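Local coordinates for adhesion and penetration protein autotransporter (Haemophilus influenzae, PDB 3SYJ) that promotes bacterial adherence to and invasion of host cells, self-associates to drive bacterial aggregation, and is probably a serine protease, at residues F5-Y9 against E607-I611; P89-R93 against Y472-R476; N182-Q186 against L196-V200; R274-Y280 against F342-Q347; A360-E366 against G381-S387. All coordinates share one frame; numbering follows the deposited sequence.

Contact 1. Residues F5-Y9 against E607-I611; sequences FGIDY and EMEGI
Tyr-9 and Glu-609 mark the closest approach of the two backbones, with their CA atoms 7.4 Å apart: the loop leading into helix 9-17 faces the last turn of helix 603-609. That short helix ends in a Schellman motif, in which Gly-610 takes positive phi as the C-prime residue. Glu-609 does most of the work across the gap. Its CG stands anti to the backbone N (chi1 -180°) and the chain then bends at chi2, which brings the carboxylate up to the backbone of Asp-8 and Tyr-9. There OE2 accepts the backbone N of Tyr-9 at 2.8 Å, a fairly straight bond that arrives from above the carboxylate plane. The contact thus ties the protease-like N-terminal domain to a helix inserted in the beta-solenoid. OE1 of Glu-609 has a salt bridge to Lys-34 and a water 2.8 Å away that also lies 2.7 Å from Ile-7 O. Lys-34 also lies against the Phe-5 ring in a cation-pi contact. Met-608 lays its methyl over one face of that ring, CE standing 4.0 Å from the centroid of Phe-5. A second water joins Asp-8 OD1, at 2.7 Å, to Glu-609 O, at 2.9 Å.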
# COMPACT_ATOMS: atom_id res chain seq x y z
N PHE A 5 -6.86 -0.90 64.87
CA PHE A 5 -8.18 -1.01 64.25
C PHE A 5 -8.53 0.21 63.38
O PHE A 5 -9.46 0.15 62.58
CB PHE A 5 -9.26 -1.23 65.31
CG PHE A 5 -10.63 -1.49 64.74
CD1 PHE A 5 -10.90 -2.65 64.05
CD2 PHE A 5 -11.65 -0.55 64.90
CE1 PHE A 5 -12.16 -2.90 63.52
CE2 PHE A 5 -12.91 -0.79 64.38
CZ PHE A 5 -13.17 -1.96 63.69
N GLY A 6 -7.77 1.29 63.54
CA GLY A 6 -7.94 2.46 62.70
C GLY A 6 -7.41 2.30 61.28
O GLY A 6 -7.61 3.16 60.42
N ILE A 7 -6.72 1.18 61.05
CA ILE A 7 -6.18 0.85 59.73
C ILE A 7 -6.69 -0.54 59.32
O ILE A 7 -6.77 -1.44 60.16
CB ILE A 7 -4.64 0.86 59.75
CG1 ILE A 7 -4.13 2.30 59.87
CG2 ILE A 7 -4.06 0.19 58.51
CD1 ILE A 7 -2.67 2.38 60.25
N ASP A 8 -7.07 -0.69 58.05
CA ASP A 8 -7.56 -1.98 57.53
C ASP A 8 -6.66 -3.11 57.98
O ASP A 8 -5.44 -3.04 57.84
CB ASP A 8 -7.59 -1.98 56.01
CG ASP A 8 -8.72 -1.15 55.45
OD1 ASP A 8 -9.69 -0.88 56.18
OD2 ASP A 8 -8.63 -0.78 54.26
N TYR A 9 -7.28 -4.16 58.52
CA TYR A 9 -6.54 -5.33 58.96
C TYR A 9 -5.79 -5.93 57.78
O TYR A 9 -4.73 -6.52 57.95
CB TYR A 9 -7.49 -6.37 59.55
CG TYR A 9 -6.86 -7.34 60.52
CD1 TYR A 9 -6.03 -6.90 61.55
CD2 TYR A 9 -7.12 -8.70 60.44
CE1 TYR A 9 -5.46 -7.80 62.45
CE2 TYR A 9 -6.56 -9.60 61.33
CZ TYR A 9 -5.74 -9.15 62.33
OH TYR A 9 -5.19 -10.06 63.20
N GLU A 607 -17.39 -8.94 60.27
CA GLU A 607 -18.43 -7.93 60.12
C GLU A 607 -17.98 -6.58 60.66
O GLU A 607 -18.27 -5.54 60.08
CB GLU A 607 -19.72 -8.37 60.81
CG GLU A 607 -20.57 -9.30 59.98
CD GLU A 607 -21.44 -10.20 60.83
OE1 GLU A 607 -21.91 -9.74 61.90
OE2 GLU A 607 -21.66 -11.37 60.44
N MET A 608 -17.26 -6.61 61.78
CA MET A 608 -16.71 -5.41 62.38
C MET A 608 -15.70 -4.76 61.45
O MET A 608 -15.71 -3.55 61.24
CB MET A 608 -16.07 -5.76 63.73
CG MET A 608 -15.58 -4.56 64.50
SD MET A 608 -15.55 -4.78 66.29
CE MET A 608 -14.62 -3.32 66.70
N GLU A 609 -14.83 -5.58 60.87
CA GLU A 609 -13.83 -5.09 59.94
C GLU A 609 -14.45 -4.72 58.59
O GLU A 609 -13.90 -3.90 57.85
CB GLU A 609 -12.71 -6.13 59.77
CG GLU A 609 -11.59 -5.72 58.81
CD GLU A 609 -10.83 -4.49 59.25
OE1 GLU A 609 -10.95 -4.07 60.42
OE2 GLU A 609 -10.09 -3.93 58.42
N GLY A 610 -15.60 -5.30 58.27
CA GLY A 610 -16.26 -5.01 57.00
C GLY A 610 -15.70 -5.75 55.79
O GLY A 610 -15.75 -5.24 54.67
N ILE A 611 -15.18 -6.96 56.01
CA ILE A 611 -14.64 -7.78 54.93
C ILE A 611 -15.27 -9.17 54.94
O ILE A 611 -15.65 -9.67 56.01
CB ILE A 611 -13.13 -7.95 55.09
CG1 ILE A 611 -12.83 -8.54 56.47
CG2 ILE A 611 -12.42 -6.62 54.90
CD1 ILE A 611 -11.38 -8.82 56.73
O HOH W 1 -8.51 -3.13 61.35
O HOH W 2 -11.82 -2.47 56.47

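Contact 2. Residues P89-R93 against Y472-R476; sequences PDQHR and YFGFR
The carbonyl oxygen of Gln-91 accepts a hydrogen bond from a water at 2.6 Å, and the same water accepts Phe-475 N at 2.9 Å, so the two backbones are joined through solvent where Gln-91 and Gly-474 bring their CA atoms to 4.4 Å. A second water repeats the pattern: it donates to His-92 O at 2.8 Å and is 2.7 Å from Tyr-472 OH. The main side-chain contact is a face-to-face stack of His-92 on Tyr-472 with centroids 3.9 Å apart and planes at 21°. CD2 of the imidazole sits above Tyr-472 CG, while His-92 CB covers the CE1 and CZ end of the phenol ring. Tyr-472 stands on strand 471-473, in the parallel sheet that forms a side of the beta-solenoid, and the loop before strand 96-100 of the protease-like domain settles on it. With chi1 at 66°, CG of Tyr-472 lies between the backbone N and the carbonyl carbon, which turns the ring up against the loop. The other face of the imidazole has Pro-89 O above it, and NE2 is hydrogen-bonded to Gln-493 on the next strand. Asp-90 makes a salt bridge to Arg-491.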
# COMPACT_ATOMS: atom_id res chain seq x y z
N PRO A 89 -3.12 -28.23 46.63
CA PRO A 89 -2.28 -29.44 46.65
C PRO A 89 -1.07 -29.39 45.69
O PRO A 89 -0.11 -30.12 45.90
CB PRO A 89 -3.26 -30.55 46.25
CG PRO A 89 -4.36 -29.83 45.51
CD PRO A 89 -4.51 -28.55 46.28
N ASP A 90 -1.12 -28.53 44.67
CA ASP A 90 0.02 -28.35 43.76
C ASP A 90 1.28 -27.87 44.47
O ASP A 90 2.38 -27.97 43.93
CB ASP A 90 -0.32 -27.37 42.63
CG ASP A 90 -1.33 -27.93 41.66
OD1 ASP A 90 -1.84 -29.04 41.94
OD2 ASP A 90 -1.64 -27.27 40.65
N GLN A 91 1.13 -27.35 45.68
CA GLN A 91 2.26 -26.75 46.38
C GLN A 91 3.17 -27.79 47.01
O GLN A 91 4.37 -27.56 47.17
CB GLN A 91 1.80 -25.76 47.45
CG GLN A 91 2.96 -25.22 48.29
CD GLN A 91 2.56 -24.05 49.18
OE1 GLN A 91 1.45 -24.01 49.73
NE2 GLN A 91 3.48 -23.08 49.32
N HIS A 92 2.60 -28.94 47.36
CA HIS A 92 3.38 -30.00 47.99
C HIS A 92 4.24 -29.47 49.12
O HIS A 92 5.46 -29.67 49.14
CB HIS A 92 4.26 -30.69 46.95
CG HIS A 92 3.49 -31.44 45.91
ND1 HIS A 92 3.24 -32.79 46.00
CD2 HIS A 92 2.88 -31.01 44.78
CE1 HIS A 92 2.53 -33.17 44.95
NE2 HIS A 92 2.30 -32.11 44.20
N ARG A 93 3.61 -28.78 50.07
CA ARG A 93 4.36 -28.25 51.20
C ARG A 93 5.08 -29.39 51.93
O ARG A 93 4.55 -30.49 52.08
CB ARG A 93 3.45 -27.47 52.15
CG ARG A 93 4.19 -26.38 52.90
CD ARG A 93 3.31 -25.68 53.93
NE ARG A 93 2.47 -24.64 53.34
CZ ARG A 93 1.14 -24.65 53.36
NH1 ARG A 93 0.49 -25.65 53.95
NH2 ARG A 93 0.47 -23.66 52.80
N TYR A 472 5.74 -31.00 39.56
CA TYR A 472 5.03 -29.81 40.01
C TYR A 472 5.93 -28.60 40.15
O TYR A 472 7.10 -28.72 40.55
CB TYR A 472 4.30 -30.08 41.33
CG TYR A 472 5.23 -30.34 42.49
CD1 TYR A 472 5.66 -29.30 43.32
CD2 TYR A 472 5.71 -31.62 42.76
CE1 TYR A 472 6.53 -29.53 44.37
CE2 TYR A 472 6.57 -31.86 43.80
CZ TYR A 472 6.98 -30.81 44.61
OH TYR A 472 7.84 -31.06 45.66
N PHE A 473 5.38 -27.43 39.82
CA PHE A 473 5.97 -26.16 40.20
C PHE A 473 5.37 -25.73 41.53
O PHE A 473 4.21 -25.32 41.61
CB PHE A 473 5.71 -25.10 39.12
CG PHE A 473 6.23 -25.48 37.76
CD1 PHE A 473 7.48 -25.06 37.34
CD2 PHE A 473 5.46 -26.25 36.90
CE1 PHE A 473 7.95 -25.41 36.08
CE2 PHE A 473 5.93 -26.60 35.65
CZ PHE A 473 7.17 -26.18 35.24
N GLY A 474 6.15 -25.84 42.60
CA GLY A 474 5.69 -25.42 43.90
C GLY A 474 5.83 -23.93 44.11
O GLY A 474 5.84 -23.16 43.15
N PHE A 475 5.94 -23.53 45.37
CA PHE A 475 6.10 -22.13 45.77
C PHE A 475 7.21 -21.46 44.98
O PHE A 475 8.38 -21.83 45.11
CB PHE A 475 6.43 -22.08 47.26
CG PHE A 475 6.69 -20.70 47.79
CD1 PHE A 475 5.65 -19.82 48.02
CD2 PHE A 475 7.99 -20.29 48.12
CE1 PHE A 475 5.88 -18.55 48.54
CE2 PHE A 475 8.23 -19.02 48.64
CZ PHE A 475 7.17 -18.15 48.85
N ARG A 476 6.83 -20.48 44.16
CA ARG A 476 7.75 -19.67 43.34
C ARG A 476 8.38 -20.40 42.14
O ARG A 476 9.14 -19.82 41.37
CB ARG A 476 8.80 -18.96 44.21
CG ARG A 476 8.21 -17.82 45.01
CD ARG A 476 9.25 -17.17 45.90
NE ARG A 476 8.63 -16.19 46.77
CZ ARG A 476 9.27 -15.56 47.76
NH1 ARG A 476 10.55 -15.83 48.00
NH2 ARG A 476 8.63 -14.68 48.50
O HOH W 3 6.11 -25.64 47.39
O HOH W 4 7.77 -31.12 48.34

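Contact 3. Residues N182-Q186 against L196-V200; sequences NTHNQ and LGGDV
His-184 packs tightly under the backbone of 196-200 as it leaves strand 193-196. Its CB lies 3.4 Å from Gly-197 N, and the imidazole runs on beneath Gly-198, ending with CE1 3.6 Å from Val-200 N, which meets the ring at its edge. Here CG is anti to the carbonyl carbon (chi1 -83°), directing the ring along the glycine pair; Gly-198 has backbone angles that suit glycine alone. Leu-196 fills the other tight spot: its CD1 methyl touches both CB and OG1 of Thr-183, each at 3.5 Å, while CD2 comes from the opposite fork of the side chain to lie over Gln-186 CA. The hydroxyl of Thr-183 is held by His-184 O on a lone pair in the carbonyl plane. Only one direct hydrogen bond joins the segments, Gly-197 N to Asn-185 O at 3.1 Å. The outer side is looser: Gly-198 is exposed, and the side chain of Asn-185 comes no closer than CB, 3.8 Å from Gly-197 O, its OD1 being bound by Glu-205 N. In the protease-like domain, strands 186-190 and 193-196 are antiparallel neighbours, Gln-186 pairing with Leu-196 as a non-hydrogen-bonded pair, and Thr-183 and Leu-196 both rest on strand 151-155.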
# COMPACT_ATOMS: atom_id res chain seq x y z
N ASN A 182 6.03 -3.09 60.33
CA ASN A 182 7.30 -2.63 60.91
C ASN A 182 7.24 -2.76 62.44
O ASN A 182 6.16 -2.90 63.01
CB ASN A 182 7.69 -1.22 60.46
CG ASN A 182 6.65 -0.18 60.79
OD1 ASN A 182 5.74 0.08 60.00
ND2 ASN A 182 6.79 0.46 61.95
N THR A 183 8.39 -2.75 63.10
CA THR A 183 8.40 -2.84 64.56
C THR A 183 8.05 -1.49 65.17
O THR A 183 8.02 -0.46 64.49
CB THR A 183 9.77 -3.27 65.10
OG1 THR A 183 10.73 -2.22 64.88
CG2 THR A 183 10.23 -4.53 64.41
N HIS A 184 7.79 -1.49 66.47
CA HIS A 184 7.62 -0.25 67.20
C HIS A 184 8.95 0.47 67.29
O HIS A 184 9.97 -0.02 66.78
CB HIS A 184 7.05 -0.51 68.60
CG HIS A 184 5.57 -0.65 68.63
ND1 HIS A 184 4.71 0.43 68.59
CD2 HIS A 184 4.77 -1.75 68.68
CE1 HIS A 184 3.46 0.01 68.61
NE2 HIS A 184 3.47 -1.31 68.66
N ASN A 185 8.95 1.64 67.92
CA ASN A 185 10.14 2.46 68.06
C ASN A 185 11.17 1.85 68.99
O ASN A 185 10.84 1.05 69.87
CB ASN A 185 9.77 3.84 68.61
CG ASN A 185 8.93 4.64 67.65
OD1 ASN A 185 9.00 4.47 66.43
ND2 ASN A 185 8.13 5.54 68.18
N GLN A 186 12.42 2.26 68.80
CA GLN A 186 13.53 1.86 69.65
C GLN A 186 13.33 2.35 71.08
O GLN A 186 13.09 3.53 71.31
CB GLN A 186 14.84 2.40 69.07
CG GLN A 186 16.07 2.10 69.90
CD GLN A 186 16.39 0.62 69.95
OE1 GLN A 186 16.03 -0.07 70.91
NE2 GLN A 186 17.09 0.12 68.93
N LEU A 196 11.52 -2.92 71.96
CA LEU A 196 10.82 -2.05 71.03
C LEU A 196 9.38 -1.90 71.51
O LEU A 196 8.75 -2.87 71.93
CB LEU A 196 10.85 -2.63 69.61
CG LEU A 196 12.21 -3.10 69.07
CD1 LEU A 196 12.05 -3.79 67.72
CD2 LEU A 196 13.22 -1.95 68.99
N GLY A 197 8.87 -0.68 71.44
CA GLY A 197 7.56 -0.41 72.01
C GLY A 197 7.06 0.98 71.68
O GLY A 197 7.82 1.85 71.26
N GLY A 198 5.77 1.18 71.85
CA GLY A 198 5.16 2.47 71.56
C GLY A 198 3.67 2.34 71.37
O GLY A 198 3.05 1.40 71.84
N ASP A 199 3.10 3.30 70.65
CA ASP A 199 1.66 3.40 70.54
C ASP A 199 1.21 2.89 69.17
O ASP A 199 1.55 3.47 68.14
CB ASP A 199 1.26 4.87 70.73
CG ASP A 199 -0.23 5.09 70.62
OD1 ASP A 199 -0.98 4.11 70.39
OD2 ASP A 199 -0.66 6.26 70.77
N VAL A 200 0.44 1.81 69.16
CA VAL A 200 0.04 1.18 67.91
C VAL A 200 -0.86 2.09 67.09
O VAL A 200 -0.92 1.99 65.86
CB VAL A 200 -0.65 -0.19 68.14
CG1 VAL A 200 -2.06 -0.01 68.64
CG2 VAL A 200 -0.66 -0.99 66.85

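Contact 4. Residues R274-Y280 against F342-Q347; sequences RAGNGVY and FMDQKQ
Asp-344 organises this corner of the beta-solenoid, where the chain leaves strand 340-343 and meets the loop before strand 279-285; its carboxylate also forms an Asx turn, OD2 accepting Lys-346 N at 2.8 Å. Asp-344 CG sits anti to the backbone N (chi1 -161°), and both oxygens are thereby presented to the glycine-rich loop. OD1 takes Gly-278 N at 2.8 Å on its syn side, and OD2 takes Asn-277 N at 3.0 Å with its syn lone pair. OD2 therefore serves two backbone donors, the Lys-346 one arriving on the anti side. In the reverse direction Gln-347 N donates to Asn-277 OD1 at 3.1 Å, tilted from the carbonyl plane. Two waters settle further polar atoms. One donates to Gly-278 O and Gln-347 O. The other accepts from Tyr-280 OH and donates to Met-343 O and Asp-344 OD1; Thr-273 OG1 is a further partner of that hydroxyl. So many donors around one carboxylate would be expected to favour its charged form. Toward the inside of the coil Tyr-280 offers its ring face to the edge of Phe-342 in a T-shaped pair, centroids 5.7 Å apart, with Phe-342 CE1 4.1 Å from Tyr-280 CG.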
# COMPACT_ATOMS: atom_id res chain seq x y z
N ARG A 274 45.13 -32.33 47.03
CA ARG A 274 45.84 -31.15 46.54
C ARG A 274 46.12 -31.16 45.04
O ARG A 274 46.05 -30.12 44.39
CB ARG A 274 47.14 -30.98 47.31
CG ARG A 274 47.07 -31.48 48.75
CD ARG A 274 48.24 -30.97 49.59
NE ARG A 274 48.06 -31.28 51.01
CZ ARG A 274 48.70 -30.64 51.99
NH1 ARG A 274 49.54 -29.65 51.71
NH2 ARG A 274 48.48 -30.98 53.26
N ALA A 275 46.43 -32.33 44.49
CA ALA A 275 46.84 -32.42 43.10
C ALA A 275 45.66 -32.52 42.12
O ALA A 275 45.87 -32.50 40.90
CB ALA A 275 47.81 -33.57 42.90
N GLY A 276 44.44 -32.62 42.64
CA GLY A 276 43.26 -32.76 41.81
C GLY A 276 42.97 -34.21 41.44
O GLY A 276 43.78 -35.09 41.70
N ASN A 277 41.82 -34.46 40.81
CA ASN A 277 41.42 -35.82 40.47
C ASN A 277 41.45 -36.76 41.68
O ASN A 277 41.86 -37.92 41.58
CB ASN A 277 42.27 -36.39 39.33
CG ASN A 277 42.03 -35.68 38.00
OD1 ASN A 277 40.93 -35.21 37.71
ND2 ASN A 277 43.08 -35.60 37.18
N GLY A 278 41.00 -36.26 42.83
CA GLY A 278 40.87 -37.08 44.01
C GLY A 278 39.91 -38.24 43.83
O GLY A 278 38.99 -38.19 43.01
N VAL A 279 40.12 -39.31 44.59
CA VAL A 279 39.26 -40.48 44.50
C VAL A 279 38.91 -40.96 45.90
O VAL A 279 39.79 -41.40 46.66
CB VAL A 279 39.91 -41.62 43.67
CG1 VAL A 279 39.02 -42.86 43.68
CG2 VAL A 279 40.17 -41.16 42.24
N TYR A 280 37.63 -40.86 46.25
CA TYR A 280 37.17 -41.18 47.59
C TYR A 280 36.21 -42.36 47.54
O TYR A 280 35.43 -42.48 46.60
CB TYR A 280 36.50 -39.95 48.21
CG TYR A 280 37.37 -38.72 48.10
CD1 TYR A 280 38.31 -38.42 49.08
CD2 TYR A 280 37.28 -37.89 47.00
CE1 TYR A 280 39.13 -37.31 48.96
CE2 TYR A 280 38.10 -36.78 46.88
CZ TYR A 280 39.02 -36.50 47.86
OH TYR A 280 39.83 -35.39 47.72
N PHE A 342 33.21 -31.95 50.00
CA PHE A 342 34.15 -32.46 49.02
C PHE A 342 34.55 -31.34 48.08
O PHE A 342 33.70 -30.70 47.46
CB PHE A 342 33.51 -33.56 48.18
CG PHE A 342 33.23 -34.84 48.92
CD1 PHE A 342 34.17 -35.86 48.95
CD2 PHE A 342 32.01 -35.04 49.54
CE1 PHE A 342 33.90 -37.05 49.61
CE2 PHE A 342 31.73 -36.23 50.21
CZ PHE A 342 32.68 -37.24 50.24
N MET A 343 35.85 -31.12 47.96
CA MET A 343 36.38 -30.14 47.02
C MET A 343 37.40 -30.79 46.08
O MET A 343 38.17 -31.65 46.50
CB MET A 343 37.03 -28.99 47.78
CG MET A 343 37.47 -27.84 46.89
SD MET A 343 38.66 -26.78 47.73
CE MET A 343 38.18 -27.00 49.44
N ASP A 344 37.38 -30.43 44.82
CA ASP A 344 38.36 -30.83 43.82
C ASP A 344 38.47 -29.79 42.72
O ASP A 344 37.49 -29.29 42.25
CB ASP A 344 38.04 -32.20 43.25
CG ASP A 344 39.22 -32.86 42.57
OD1 ASP A 344 39.80 -33.73 43.13
OD2 ASP A 344 39.52 -32.59 41.46
N GLN A 345 39.69 -29.49 42.32
CA GLN A 345 40.00 -28.53 41.29
C GLN A 345 40.01 -29.10 39.88
O GLN A 345 40.07 -28.40 38.95
CB GLN A 345 41.29 -27.80 41.62
CG GLN A 345 41.14 -26.87 42.82
CD GLN A 345 42.45 -26.30 43.34
OE1 GLN A 345 42.56 -25.11 43.56
NE2 GLN A 345 43.43 -27.14 43.55
N LYS A 346 39.92 -30.40 39.75
CA LYS A 346 39.82 -31.01 38.45
C LYS A 346 38.66 -31.88 38.01
O LYS A 346 37.73 -31.38 37.48
CB LYS A 346 41.10 -31.75 38.08
CG LYS A 346 42.24 -30.85 37.75
CD LYS A 346 43.55 -31.57 37.69
CE LYS A 346 44.75 -30.72 37.32
NZ LYS A 346 44.58 -29.25 37.16
N GLN A 347 38.72 -33.16 38.26
CA GLN A 347 37.58 -34.04 38.34
C GLN A 347 37.69 -35.04 39.46
O GLN A 347 38.41 -35.98 39.38
CB GLN A 347 37.32 -34.76 37.03
CG GLN A 347 36.07 -35.55 36.97
CD GLN A 347 34.83 -34.73 36.72
OE1 GLN A 347 34.89 -33.72 36.14
NE2 GLN A 347 33.73 -35.20 37.13
O HOH W 5 38.66 -38.32 40.25
O HOH W 6 39.66 -33.74 45.71

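Contact 5. Residues A360-E366 against G381-S387; sequences AGGLYFE and GAGIHVS
Two successive rungs of the beta-solenoid meet here as parallel strands, 363-366 beside 384-386, with axes 4.7 Å apart and directions 14° from parallel. The ladder starts before the strands proper, with Ala-382 N to Gly-361 O, and continues through Leu-363 N to Gly-383 O and His-385 N to Leu-363 O. Phe-365 N then bonds to His-385 O at 2.7 Å. At the far end Phe-365 O is gripped twice by one residue, Ser-387, from N at 3.0 Å and from OG at 2.8 Å; a water donates to it and also bonds His-385 ND1. On the face carrying Leu-363, Phe-365, Ile-384 and Val-386, Leu-363 and Ile-384 lie side by side, and Ile-384 CG2 meets the edge of the Phe-365 ring, 3.7 Å from CD2. The other face has Tyr-364 and His-385. Their rings are nearly parallel but slid apart; His-385 CG stands anti to the backbone N (chi1 -178°), and it is His-385 CB that sits over the tyrosine ring, 3.9 Å from the Tyr-364 centroid. Trp-379 and Trp-394 both pack against Leu-363 and Ile-384. Parallel strands in register, with apolar side chains stacked on the inner face, are the hallmark of a right-handed parallel beta-helix.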
# COMPACT_ATOMS: atom_id res chain seq x y z
N ALA A 360 20.78 -36.70 59.04
CA ALA A 360 20.63 -35.25 58.84
C ALA A 360 21.87 -34.62 58.21
O ALA A 360 21.90 -33.42 57.92
CB ALA A 360 20.29 -34.56 60.15
N GLY A 361 22.91 -35.43 58.03
CA GLY A 361 24.10 -34.97 57.34
C GLY A 361 23.80 -34.81 55.86
O GLY A 361 23.05 -35.60 55.29
N GLY A 362 24.39 -33.79 55.25
CA GLY A 362 24.21 -33.53 53.83
C GLY A 362 25.52 -33.54 53.07
O GLY A 362 26.57 -33.86 53.64
N LEU A 363 25.47 -33.19 51.79
CA LEU A 363 26.66 -33.17 50.94
C LEU A 363 26.89 -31.81 50.26
O LEU A 363 25.99 -31.27 49.61
CB LEU A 363 26.55 -34.24 49.86
CG LEU A 363 26.44 -35.71 50.25
CD1 LEU A 363 25.93 -36.49 49.05
CD2 LEU A 363 27.80 -36.24 50.69
N TYR A 364 28.10 -31.29 50.40
CA TYR A 364 28.51 -30.10 49.67
C TYR A 364 29.57 -30.48 48.65
O TYR A 364 30.52 -31.19 48.97
CB TYR A 364 29.08 -29.04 50.62
CG TYR A 364 28.03 -28.32 51.44
CD1 TYR A 364 27.37 -28.95 52.47
CD2 TYR A 364 27.71 -27.00 51.17
CE1 TYR A 364 26.41 -28.29 53.23
CE2 TYR A 364 26.75 -26.33 51.91
CZ TYR A 364 26.10 -26.99 52.94
OH TYR A 364 25.15 -26.32 53.68
N PHE A 365 29.40 -30.03 47.41
CA PHE A 365 30.40 -30.27 46.38
C PHE A 365 30.95 -28.95 45.84
O PHE A 365 30.19 -28.09 45.39
CB PHE A 365 29.84 -31.14 45.25
CG PHE A 365 29.54 -32.56 45.66
CD1 PHE A 365 30.55 -33.52 45.67
CD2 PHE A 365 28.26 -32.94 46.04
CE1 PHE A 365 30.28 -34.84 46.04
CE2 PHE A 365 27.99 -34.25 46.42
CZ PHE A 365 29.00 -35.21 46.42
N GLU A 366 32.26 -28.80 45.91
CA GLU A 366 32.94 -27.65 45.30
C GLU A 366 33.88 -28.16 44.20
O GLU A 366 34.90 -28.77 44.49
CB GLU A 366 33.70 -26.86 46.36
CG GLU A 366 34.74 -25.90 45.81
CD GLU A 366 34.20 -24.50 45.62
OE1 GLU A 366 33.96 -23.81 46.64
OE2 GLU A 366 34.04 -24.08 44.45
N GLY A 381 20.16 -38.50 52.61
CA GLY A 381 20.69 -37.52 53.54
C GLY A 381 19.98 -36.19 53.46
O GLY A 381 18.91 -36.07 52.84
N ALA A 382 20.55 -35.17 54.09
CA ALA A 382 19.89 -33.88 54.19
C ALA A 382 19.61 -33.28 52.81
O ALA A 382 18.55 -32.68 52.58
CB ALA A 382 20.70 -32.92 55.02
N GLY A 383 20.55 -33.46 51.89
CA GLY A 383 20.45 -32.87 50.57
C GLY A 383 21.80 -32.68 49.92
O GLY A 383 22.83 -33.04 50.50
N ILE A 384 21.82 -32.12 48.71
CA ILE A 384 23.09 -31.91 48.01
C ILE A 384 23.26 -30.46 47.61
O ILE A 384 22.37 -29.86 47.00
CB ILE A 384 23.20 -32.78 46.74
CG1 ILE A 384 22.98 -34.25 47.09
CG2 ILE A 384 24.54 -32.57 46.05
CD1 ILE A 384 22.90 -35.14 45.88
N HIS A 385 24.40 -29.89 47.97
CA HIS A 385 24.71 -28.51 47.59
C HIS A 385 25.86 -28.50 46.59
O HIS A 385 26.98 -28.92 46.91
CB HIS A 385 25.06 -27.68 48.83
CG HIS A 385 25.34 -26.24 48.54
ND1 HIS A 385 26.49 -25.82 47.91
CD2 HIS A 385 24.61 -25.12 48.80
CE1 HIS A 385 26.46 -24.50 47.79
NE2 HIS A 385 25.33 -24.06 48.32
N VAL A 386 25.59 -28.04 45.38
CA VAL A 386 26.60 -27.97 44.34
C VAL A 386 26.95 -26.52 44.05
O VAL A 386 26.07 -25.71 43.74
CB VAL A 386 26.11 -28.64 43.03
CG1 VAL A 386 27.20 -28.61 41.98
CG2 VAL A 386 25.63 -30.07 43.29
N SER A 387 28.24 -26.21 44.15
CA SER A 387 28.77 -24.85 43.99
C SER A 387 28.49 -24.29 42.61
O SER A 387 28.26 -25.03 41.66
CB SER A 387 30.29 -24.84 44.17
OG SER A 387 30.68 -25.35 45.42
O HOH W 7 29.09 -26.69 47.65

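Contact 3 lies wholly within the N-terminal protease-like domain, whereas contacts 1 and 2 join that domain to the beta-solenoid at separate places, with centres 31 Å apart. Contacts 4 and 5 belong to the solenoid itself and touch: strands 340-343 and 363-366 are neighbours in the parallel sheet, and Phe-342 O lies 2.8 Å from Glu-366 N. Contact 2 reaches the same sheet further along, through strand 471-473, its centre 23 Å from that of contact 5. Along the chain, contacts 3, 4 and 5 close in that order within the span bridged by contact 2, itself within that of contact 1. The protease-like domain is thus anchored against the solenoid at points far apart in sequence.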